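Local coordinates for N-alpha-acetyltransferase 35, NatC auxiliary subunit (PDB 6YGA), which serves as the auxiliary subunit of the yeast NatC N-terminal acetyltransferase, which acetylates the N-terminal methionine of L-A virus Gag, and supports propagation of the L-A and M viruses, at residues B[392-395]-B[396-399]; B[406-409]-B[410-413]; B[413-416]-B[417-421]; B[438-441]-B[442-446]. All coordinates share one frame; numbering follows the deposited sequence.

Contact 1. Residues B[392-395]-B[396-399]; sequences SNML and LEWY
Leu395 and Tyr399, one turn apart on the helix 386-402, lie side by side and point the same way. Their apolar contact is between CD1 of Leu395 and CE2 of Tyr399, 3.8 Å apart, and CG of the leucine meets the tyrosine ring at its edge. Trp398 CZ3 sits over the centre of one face of the Tyr399 ring, 3.8 Å above its plane. Leu395 can run alongside the ring because its CG stands anti to the backbone N (chi1 178°).

A methyl-to-carboxylate contact joins Met394, present as selenomethionine, to Glu397. The flexible chain of Met394 bends at its second and third torsions and sets CE 3.7 Å from OE1 of Glu397, whose carboxylate also has a long, weak ion pair with Arg415.

The backbone bonds are those of a regular alpha helix. Leu396 N donates to Ser392 O at 3.1 Å, and the next three amides repeat this i to i+4 pattern, ending with Tyr399 N on Leu395 O.

Beyond the helix, Tyr399 suits a buried site because its ring stacks on Phe347 while its OH is hydrogen-bonded to His367 and Thr322. Side chains of helices 319-328, 360-372, 406-429 and 433-456 all touch this one, as expected of a helix packed among others in the TPR-like helical part of this protein.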
# COMPACT_ATOMS: atom_id res chain seq x y z
N SER B 392 -11.40 23.70 4.33
CA SER B 392 -11.68 23.25 2.96
C SER B 392 -10.57 22.36 2.43
O SER B 392 -10.83 21.35 1.78
CB SER B 392 -11.88 24.45 2.04
OG SER B 392 -12.89 25.30 2.54
N ASN B 393 -9.31 22.73 2.70
CA ASN B 393 -8.19 21.88 2.31
C ASN B 393 -8.24 20.54 3.05
O ASN B 393 -7.94 19.49 2.47
CB ASN B 393 -6.87 22.60 2.57
CG ASN B 393 -6.68 23.80 1.67
OD1 ASN B 393 -7.18 23.84 0.55
ND2 ASN B 393 -5.95 24.80 2.16
N MSE B 394 -8.63 20.56 4.33
CA MSE B 394 -8.73 19.34 5.12
C MSE B 394 -9.77 18.40 4.52
O MSE B 394 -9.57 17.18 4.47
CB MSE B 394 -9.10 19.68 6.57
CG MSE B 394 -8.72 18.61 7.57
SE MSE B 394 -6.79 18.40 7.70
CE MSE B 394 -6.71 16.47 7.47
N LEU B 395 -10.87 18.98 4.05
CA LEU B 395 -11.94 18.18 3.47
C LEU B 395 -11.51 17.57 2.14
O LEU B 395 -11.84 16.41 1.85
CB LEU B 395 -13.20 19.03 3.30
CG LEU B 395 -14.42 18.35 2.67
CD1 LEU B 395 -14.89 17.17 3.52
CD2 LEU B 395 -15.54 19.36 2.49
N LEU B 396 -10.78 18.33 1.33
CA LEU B 396 -10.30 17.79 0.06
C LEU B 396 -9.33 16.63 0.29
O LEU B 396 -9.35 15.64 -0.45
CB LEU B 396 -9.64 18.89 -0.77
CG LEU B 396 -10.57 19.99 -1.28
CD1 LEU B 396 -9.85 20.85 -2.30
CD2 LEU B 396 -11.84 19.40 -1.89
N GLU B 397 -8.46 16.75 1.30
CA GLU B 397 -7.57 15.63 1.62
C GLU B 397 -8.35 14.41 2.08
O GLU B 397 -7.94 13.28 1.83
CB GLU B 397 -6.55 16.05 2.69
CG GLU B 397 -5.49 17.01 2.19
CD GLU B 397 -4.57 17.50 3.28
OE1 GLU B 397 -4.70 17.02 4.43
OE2 GLU B 397 -3.72 18.37 3.00
N TRP B 398 -9.49 14.63 2.75
CA TRP B 398 -10.33 13.51 3.15
C TRP B 398 -10.86 12.76 1.93
O TRP B 398 -10.90 11.53 1.91
CB TRP B 398 -11.48 14.00 4.04
CG TRP B 398 -12.42 12.91 4.45
CD1 TRP B 398 -12.36 12.16 5.59
CD2 TRP B 398 -13.58 12.46 3.73
NE1 TRP B 398 -13.39 11.26 5.62
CE2 TRP B 398 -14.16 11.42 4.49
CE3 TRP B 398 -14.17 12.82 2.52
CZ2 TRP B 398 -15.31 10.75 4.08
CZ3 TRP B 398 -15.31 12.15 2.11
CH2 TRP B 398 -15.87 11.13 2.89
N TYR B 399 -11.29 13.50 0.90
CA TYR B 399 -11.77 12.86 -0.32
C TYR B 399 -10.65 12.09 -1.01
O TYR B 399 -10.85 10.96 -1.48
CB TYR B 399 -12.35 13.90 -1.28
CG TYR B 399 -13.79 14.28 -1.00
CD1 TYR B 399 -14.83 13.56 -1.57
CD2 TYR B 399 -14.11 15.35 -0.19
CE1 TYR B 399 -16.15 13.89 -1.33
CE2 TYR B 399 -15.42 15.70 0.06
CZ TYR B 399 -16.44 14.96 -0.52
OH TYR B 399 -17.75 15.29 -0.28

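Contact 2. Residues B[406-409]-B[410-413]; sequences TCRY and RQGF. With EDO (1,2-ethanediol), chain X; EDO (1,2-ethanediol), chain C.
Tyr409 and Phe413 form a T-shaped aromatic pair spaced i to i+4 on the helix 406-429, with centroids 5.2 Å apart and planes at 79°. Phe413 supplies the edge: its CE2 lies over the tyrosine face, offset toward the rim and 3.7 Å from CZ of Tyr409. The two first torsions make this possible. CG of Tyr409 is anti to the backbone N (chi1 175°), whereas CG of Phe413 stands beside its own N (chi1 -72°), which brings that ring back to the preceding turn. The phenol suits its place because OH is hydrogen-bonded to Glu449.

Arg408 bends at its second torsion, bringing CD to 3.3 Å from OE1 of Gln411, whose chain is extended beyond CG. The guanidinium and amide planes are clearly inclined to each other. Glu175 forms a salt bridge with Arg408 NE, and Arg408 NH1 donates to O1 of a bound ethanediol at 3.0 Å. Nearby, Cys407 and Gln411 pack on Arg140 of the N-alpha-acetyltransferase 30 chain. Arg410 instead reaches out straight from CG to NE, where it donates to Phe450 O.

Gly412 N binds Arg408 O at 2.8 Å, and with no side chain at this position O2 of the same ethanediol lies 3.4 Å from Gly412 CA.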
# COMPACT_ATOMS: atom_id res chain seq x y z
N THR B 406 -6.04 -0.25 0.29
CA THR B 406 -6.72 -0.65 1.52
C THR B 406 -5.87 -0.47 2.77
O THR B 406 -6.42 -0.35 3.87
CB THR B 406 -7.20 -2.11 1.40
OG1 THR B 406 -8.06 -2.42 2.49
CG2 THR B 406 -6.01 -3.06 1.41
N CYS B 407 -4.54 -0.44 2.63
CA CYS B 407 -3.67 -0.18 3.76
C CYS B 407 -3.43 1.32 3.97
O CYS B 407 -3.53 1.82 5.09
CB CYS B 407 -2.33 -0.90 3.58
SG CYS B 407 -2.44 -2.69 3.67
N ARG B 408 -3.11 2.04 2.89
CA ARG B 408 -2.89 3.48 3.00
C ARG B 408 -4.17 4.21 3.42
O ARG B 408 -4.09 5.28 4.03
CB ARG B 408 -2.38 4.05 1.68
CG ARG B 408 -0.99 3.58 1.29
CD ARG B 408 0.07 4.22 2.16
NE ARG B 408 1.42 3.86 1.74
CZ ARG B 408 2.52 4.48 2.14
NH1 ARG B 408 2.44 5.51 2.97
NH2 ARG B 408 3.71 4.08 1.70
N TYR B 409 -5.33 3.64 3.09
CA TYR B 409 -6.59 4.26 3.49
C TYR B 409 -6.65 4.43 5.01
O TYR B 409 -6.97 5.52 5.51
CB TYR B 409 -7.76 3.41 2.99
CG TYR B 409 -9.13 3.88 3.43
CD1 TYR B 409 -9.66 5.09 3.00
CD2 TYR B 409 -9.91 3.09 4.27
CE1 TYR B 409 -10.92 5.51 3.40
CE2 TYR B 409 -11.16 3.49 4.67
CZ TYR B 409 -11.66 4.70 4.24
OH TYR B 409 -12.92 5.09 4.65
N ARG B 410 -6.32 3.38 5.75
CA ARG B 410 -6.32 3.49 7.21
C ARG B 410 -5.20 4.40 7.69
O ARG B 410 -5.37 5.14 8.66
CB ARG B 410 -6.22 2.11 7.85
CG ARG B 410 -6.21 2.15 9.37
CD ARG B 410 -6.25 0.77 9.98
NE ARG B 410 -6.50 0.83 11.42
CZ ARG B 410 -5.54 0.88 12.33
NH1 ARG B 410 -4.26 0.89 11.97
NH2 ARG B 410 -5.86 0.94 13.62
N GLN B 411 -4.04 4.36 7.03
CA GLN B 411 -2.92 5.18 7.45
C GLN B 411 -3.20 6.66 7.25
O GLN B 411 -2.65 7.49 7.98
CB GLN B 411 -1.65 4.76 6.70
CG GLN B 411 -1.21 3.35 7.03
CD GLN B 411 -0.23 2.78 6.02
OE1 GLN B 411 0.54 3.51 5.39
NE2 GLN B 411 -0.27 1.46 5.84
N GLY B 412 -4.04 7.01 6.28
CA GLY B 412 -4.37 8.41 6.07
C GLY B 412 -5.08 9.04 7.25
O GLY B 412 -5.01 10.26 7.45
N PHE B 413 -5.78 8.23 8.05
CA PHE B 413 -6.51 8.79 9.18
C PHE B 413 -5.60 9.17 10.33
O PHE B 413 -5.97 10.02 11.14
CB PHE B 413 -7.58 7.80 9.65
CG PHE B 413 -8.75 7.68 8.71
CD1 PHE B 413 -9.66 8.72 8.58
CD2 PHE B 413 -8.94 6.53 7.97
CE1 PHE B 413 -10.74 8.61 7.72
CE2 PHE B 413 -10.01 6.41 7.10
CZ PHE B 413 -10.92 7.45 6.98
C1 EDO X . -0.34 7.96 4.33
O1 EDO X . 0.73 7.13 4.80
C2 EDO X . -1.43 7.08 3.72
O2 EDO X . -2.50 7.89 3.22
C1 EDO C . -3.04 1.67 16.39
O1 EDO C . -4.06 0.67 16.41
C2 EDO C . -2.58 1.93 14.96
O2 EDO C . -1.95 0.75 14.43

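Contact 3. Residues B[413-416]-B[417-421]; sequences FNRQ and LILWD. With EDO (1,2-ethanediol), chain D.
Gln416 and Trp420 are joined by two hydrogen bonds, one from the backbone and one from the side chains. Trp420 N donates to Gln416 O at 2.7 Å, nearly straight at 175° and almost along the C=O axis. Beside it, the indole NE1 donates a hydrogen bond to Gln416 OE1 at 3.2 Å. The amide oxygen lies in the indole plane, NE1 is tilted from the amide plane, and the two planes stand 70° apart. Both residues carry CG beside the backbone N (chi1 -69° for Gln416), which lets the two side chains lie side by side, so that the amide oxygen meets the N-H edge of the indole.

Leu417 N donates to Phe413 O at 3.0 Å, and Leu419 N makes a weak hydrogen bond to Arg415 O. Leu419 also covers the extended Arg415: its CD2 sits over the centre of one guanidinium face, 3.5 Å above the plane, an apolar lid on a flat group whose N-H bonds point outward round the rim. On the buried side, CG of Leu417 rests 3.1 Å from Phe413 O.

Since an indole N-H can only donate, Gln416 must offer its oxygen here. This settles which way round the amide lies, and a buried N-H is paired within its own helix.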
# COMPACT_ATOMS: atom_id res chain seq x y z
N PHE B 413 -5.78 8.23 8.05
CA PHE B 413 -6.51 8.79 9.18
C PHE B 413 -5.60 9.17 10.33
O PHE B 413 -5.97 10.02 11.14
CB PHE B 413 -7.58 7.80 9.65
CG PHE B 413 -8.75 7.68 8.71
CD1 PHE B 413 -9.66 8.72 8.58
CD2 PHE B 413 -8.94 6.53 7.97
CE1 PHE B 413 -10.74 8.61 7.72
CE2 PHE B 413 -10.01 6.41 7.10
CZ PHE B 413 -10.92 7.45 6.98
N ASN B 414 -4.40 8.57 10.42
CA ASN B 414 -3.43 8.97 11.44
C ASN B 414 -3.16 10.47 11.38
O ASN B 414 -3.17 11.16 12.41
CB ASN B 414 -2.14 8.18 11.25
CG ASN B 414 -2.13 6.88 12.01
OD1 ASN B 414 -2.47 6.84 13.20
ND2 ASN B 414 -1.75 5.79 11.34
N ARG B 415 -2.95 11.00 10.18
CA ARG B 415 -2.74 12.43 10.02
C ARG B 415 -4.02 13.22 10.30
O ARG B 415 -3.98 14.28 10.93
CB ARG B 415 -2.21 12.73 8.62
CG ARG B 415 -2.38 14.17 8.16
CD ARG B 415 -1.81 14.38 6.77
NE ARG B 415 -2.11 15.71 6.26
CZ ARG B 415 -1.39 16.79 6.54
NH1 ARG B 415 -0.32 16.70 7.32
NH2 ARG B 415 -1.74 17.97 6.03
N GLN B 416 -5.17 12.71 9.84
CA GLN B 416 -6.40 13.49 9.93
C GLN B 416 -6.84 13.72 11.37
O GLN B 416 -7.28 14.82 11.72
CB GLN B 416 -7.53 12.80 9.16
CG GLN B 416 -7.38 12.78 7.65
CD GLN B 416 -8.58 12.16 6.97
OE1 GLN B 416 -9.71 12.30 7.44
NE2 GLN B 416 -8.35 11.48 5.85
N LEU B 417 -6.74 12.69 12.22
CA LEU B 417 -7.38 12.75 13.53
C LEU B 417 -6.83 13.90 14.36
O LEU B 417 -7.60 14.62 15.02
CB LEU B 417 -7.21 11.43 14.27
CG LEU B 417 -7.85 10.19 13.65
CD1 LEU B 417 -7.85 9.04 14.64
CD2 LEU B 417 -9.26 10.49 13.15
N ILE B 418 -5.52 14.10 14.35
CA ILE B 418 -4.96 15.18 15.15
C ILE B 418 -5.18 16.54 14.47
O ILE B 418 -5.24 17.57 15.15
CB ILE B 418 -3.47 14.92 15.45
CG1 ILE B 418 -3.05 15.70 16.70
CG2 ILE B 418 -2.60 15.31 14.27
CD1 ILE B 418 -3.89 15.37 17.92
N LEU B 419 -5.32 16.56 13.15
CA LEU B 419 -5.57 17.83 12.46
C LEU B 419 -7.03 18.25 12.58
O LEU B 419 -7.33 19.44 12.73
CB LEU B 419 -5.16 17.72 10.99
CG LEU B 419 -3.77 18.24 10.62
CD1 LEU B 419 -2.68 17.48 11.36
CD2 LEU B 419 -3.55 18.15 9.12
N TRP B 420 -7.96 17.29 12.52
CA TRP B 420 -9.36 17.59 12.82
C TRP B 420 -9.51 18.10 14.24
O TRP B 420 -10.26 19.05 14.49
CB TRP B 420 -10.23 16.36 12.60
CG TRP B 420 -10.49 16.00 11.18
CD1 TRP B 420 -10.18 14.82 10.56
CD2 TRP B 420 -11.13 16.81 10.18
NE1 TRP B 420 -10.58 14.85 9.25
CE2 TRP B 420 -11.16 16.06 8.99
CE3 TRP B 420 -11.67 18.10 10.18
CZ2 TRP B 420 -11.71 16.56 7.81
CZ3 TRP B 420 -12.21 18.59 9.01
CH2 TRP B 420 -12.23 17.82 7.84
N ASP B 421 -8.81 17.47 15.20
CA ASP B 421 -8.91 17.88 16.59
C ASP B 421 -8.41 19.30 16.78
O ASP B 421 -9.08 20.14 17.40
CB ASP B 421 -8.13 16.91 17.48
CG ASP B 421 -8.40 17.12 18.97
OD1 ASP B 421 -9.53 16.84 19.41
OD2 ASP B 421 -7.47 17.56 19.69
C1 EDO D . 0.83 5.27 15.59
O1 EDO D . -0.31 4.85 14.84
C2 EDO D . 0.40 6.02 16.85
O2 EDO D . -0.32 7.21 16.49

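Contact 4. Residues B[438-441]-B[442-446]; sequences WTYF and MKLSS. With EDO (1,2-ethanediol), chain E.
Trp438 and Met442 meet in an i to i+4 Met-aromatic contact on the helix 433-456. The bump is CG of Met442, here selenomethionine, which sits over the six-membered ring of Trp438 in a CH-pi contact, 3.5 Å from the centroid and only 13° off the ring normal. From CG the chain curls, all three torsions lying near -67°, and this tucks SE into the angle between two aromatic rings: oblique to Trp438, and 4.0 Å from CE2 of Phe441. A long, unbranched and polarisable side chain suits such a hollow.

On another side of the helix Tyr440 and Leu444 run side by side, with CD2 of the leucine 3.7 Å from CZ of the phenol. That ridge turns to helix 465-506, where Phe482 meets the tyrosine edge-to-face and Leu475 and Leu479 pack on Leu444. Across the helix, Leu395 and Trp398 of helix 386-402 close over Met442.

Small Ser445 fits against one face of Phe441, its OG 3.4 Å from the ring plane and offset toward the rim. The same hydroxyl donates to Phe441 O at 2.9 Å, while Ser445 N reaches that oxygen at 3.0 Å from the opposite face of the carbonyl plane.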
# COMPACT_ATOMS: atom_id res chain seq x y z
N TRP B 438 -19.63 20.63 12.90
CA TRP B 438 -19.36 19.81 11.72
C TRP B 438 -17.97 19.18 11.79
O TRP B 438 -17.79 18.02 11.40
CB TRP B 438 -19.50 20.64 10.45
CG TRP B 438 -19.24 19.86 9.20
CD1 TRP B 438 -20.15 19.16 8.46
CD2 TRP B 438 -17.98 19.68 8.54
NE1 TRP B 438 -19.54 18.57 7.38
CE2 TRP B 438 -18.21 18.87 7.41
CE3 TRP B 438 -16.68 20.13 8.80
CZ2 TRP B 438 -17.18 18.50 6.53
CZ3 TRP B 438 -15.67 19.76 7.93
CH2 TRP B 438 -15.92 18.96 6.81
N THR B 439 -16.98 19.93 12.27
CA THR B 439 -15.65 19.36 12.45
C THR B 439 -15.68 18.19 13.43
O THR B 439 -15.01 17.18 13.21
CB THR B 439 -14.68 20.44 12.94
OG1 THR B 439 -14.75 21.58 12.08
CG2 THR B 439 -13.25 19.91 12.95
N TYR B 440 -16.45 18.32 14.51
CA TYR B 440 -16.55 17.23 15.48
C TYR B 440 -17.15 15.99 14.84
O TYR B 440 -16.68 14.87 15.08
CB TYR B 440 -17.37 17.68 16.69
CG TYR B 440 -17.47 16.63 17.77
CD1 TYR B 440 -16.35 16.19 18.46
CD2 TYR B 440 -18.70 16.10 18.12
CE1 TYR B 440 -16.44 15.24 19.46
CE2 TYR B 440 -18.81 15.15 19.12
CZ TYR B 440 -17.68 14.72 19.78
OH TYR B 440 -17.79 13.78 20.77
N PHE B 441 -18.19 16.16 14.02
CA PHE B 441 -18.79 15.02 13.34
C PHE B 441 -17.78 14.30 12.46
O PHE B 441 -17.73 13.06 12.45
CB PHE B 441 -19.99 15.47 12.50
CG PHE B 441 -20.43 14.45 11.50
CD1 PHE B 441 -21.18 13.35 11.89
CD2 PHE B 441 -20.08 14.58 10.16
CE1 PHE B 441 -21.57 12.40 10.97
CE2 PHE B 441 -20.47 13.64 9.24
CZ PHE B 441 -21.22 12.55 9.64
N MSE B 442 -16.99 15.04 11.70
CA MSE B 442 -16.00 14.45 10.81
C MSE B 442 -14.88 13.77 11.59
O MSE B 442 -14.43 12.68 11.22
CB MSE B 442 -15.42 15.50 9.87
CG MSE B 442 -16.44 16.07 8.91
SE MSE B 442 -17.01 14.75 7.60
CE MSE B 442 -15.32 14.56 6.65
N LYS B 443 -14.41 14.41 12.66
CA LYS B 443 -13.35 13.81 13.47
C LYS B 443 -13.81 12.51 14.11
O LYS B 443 -13.12 11.49 14.03
CB LYS B 443 -12.88 14.79 14.54
CG LYS B 443 -11.68 14.30 15.32
CD LYS B 443 -11.36 15.22 16.48
CE LYS B 443 -12.43 15.11 17.56
NZ LYS B 443 -12.16 16.06 18.68
N LEU B 444 -14.99 12.52 14.74
CA LEU B 444 -15.46 11.34 15.46
C LEU B 444 -15.82 10.21 14.50
O LEU B 444 -15.58 9.04 14.79
CB LEU B 444 -16.64 11.72 16.35
CG LEU B 444 -17.10 10.66 17.35
CD1 LEU B 444 -15.90 10.03 18.05
CD2 LEU B 444 -18.04 11.27 18.37
N SER B 445 -16.40 10.56 13.34
CA SER B 445 -16.64 9.55 12.30
C SER B 445 -15.33 8.97 11.79
O SER B 445 -15.25 7.78 11.48
CB SER B 445 -17.43 10.17 11.15
OG SER B 445 -18.76 10.48 11.53
N SER B 446 -14.30 9.81 11.67
CA SER B 446 -13.00 9.31 11.22
C SER B 446 -12.36 8.43 12.28
O SER B 446 -11.71 7.43 11.95
CB SER B 446 -12.09 10.47 10.85
OG SER B 446 -12.56 11.16 9.71
C1 EDO E . -21.90 16.31 4.56
O1 EDO E . -22.63 16.97 5.61
C2 EDO E . -20.74 15.52 5.16
O2 EDO E . -19.85 16.41 5.85

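How the contacts relate
Followed from the N terminus, contacts 1, 2 and 4 come in series along three successive helices, and contact 3 begins on Phe413, where contact 2 ends. Each lies within one helix, so none closes a long loop and none nests in or crosses another. Contact 1 lies on helix 386-402, contacts 2 and 3 on helix 406-429, and contact 4 on helix 433-456. The helices then pack together. Met394 of contact 1 meets Leu419 and Trp420 of contact 3, and Leu395 reaches Trp438 of contact 4. Phe413 packs on Ser446, and a salt bridge of 2.8 Å from Lys443 NZ to Asp421 OD1 joins contacts 3 and 4. Together they pack three consecutive helices of the TPR-like region against one another.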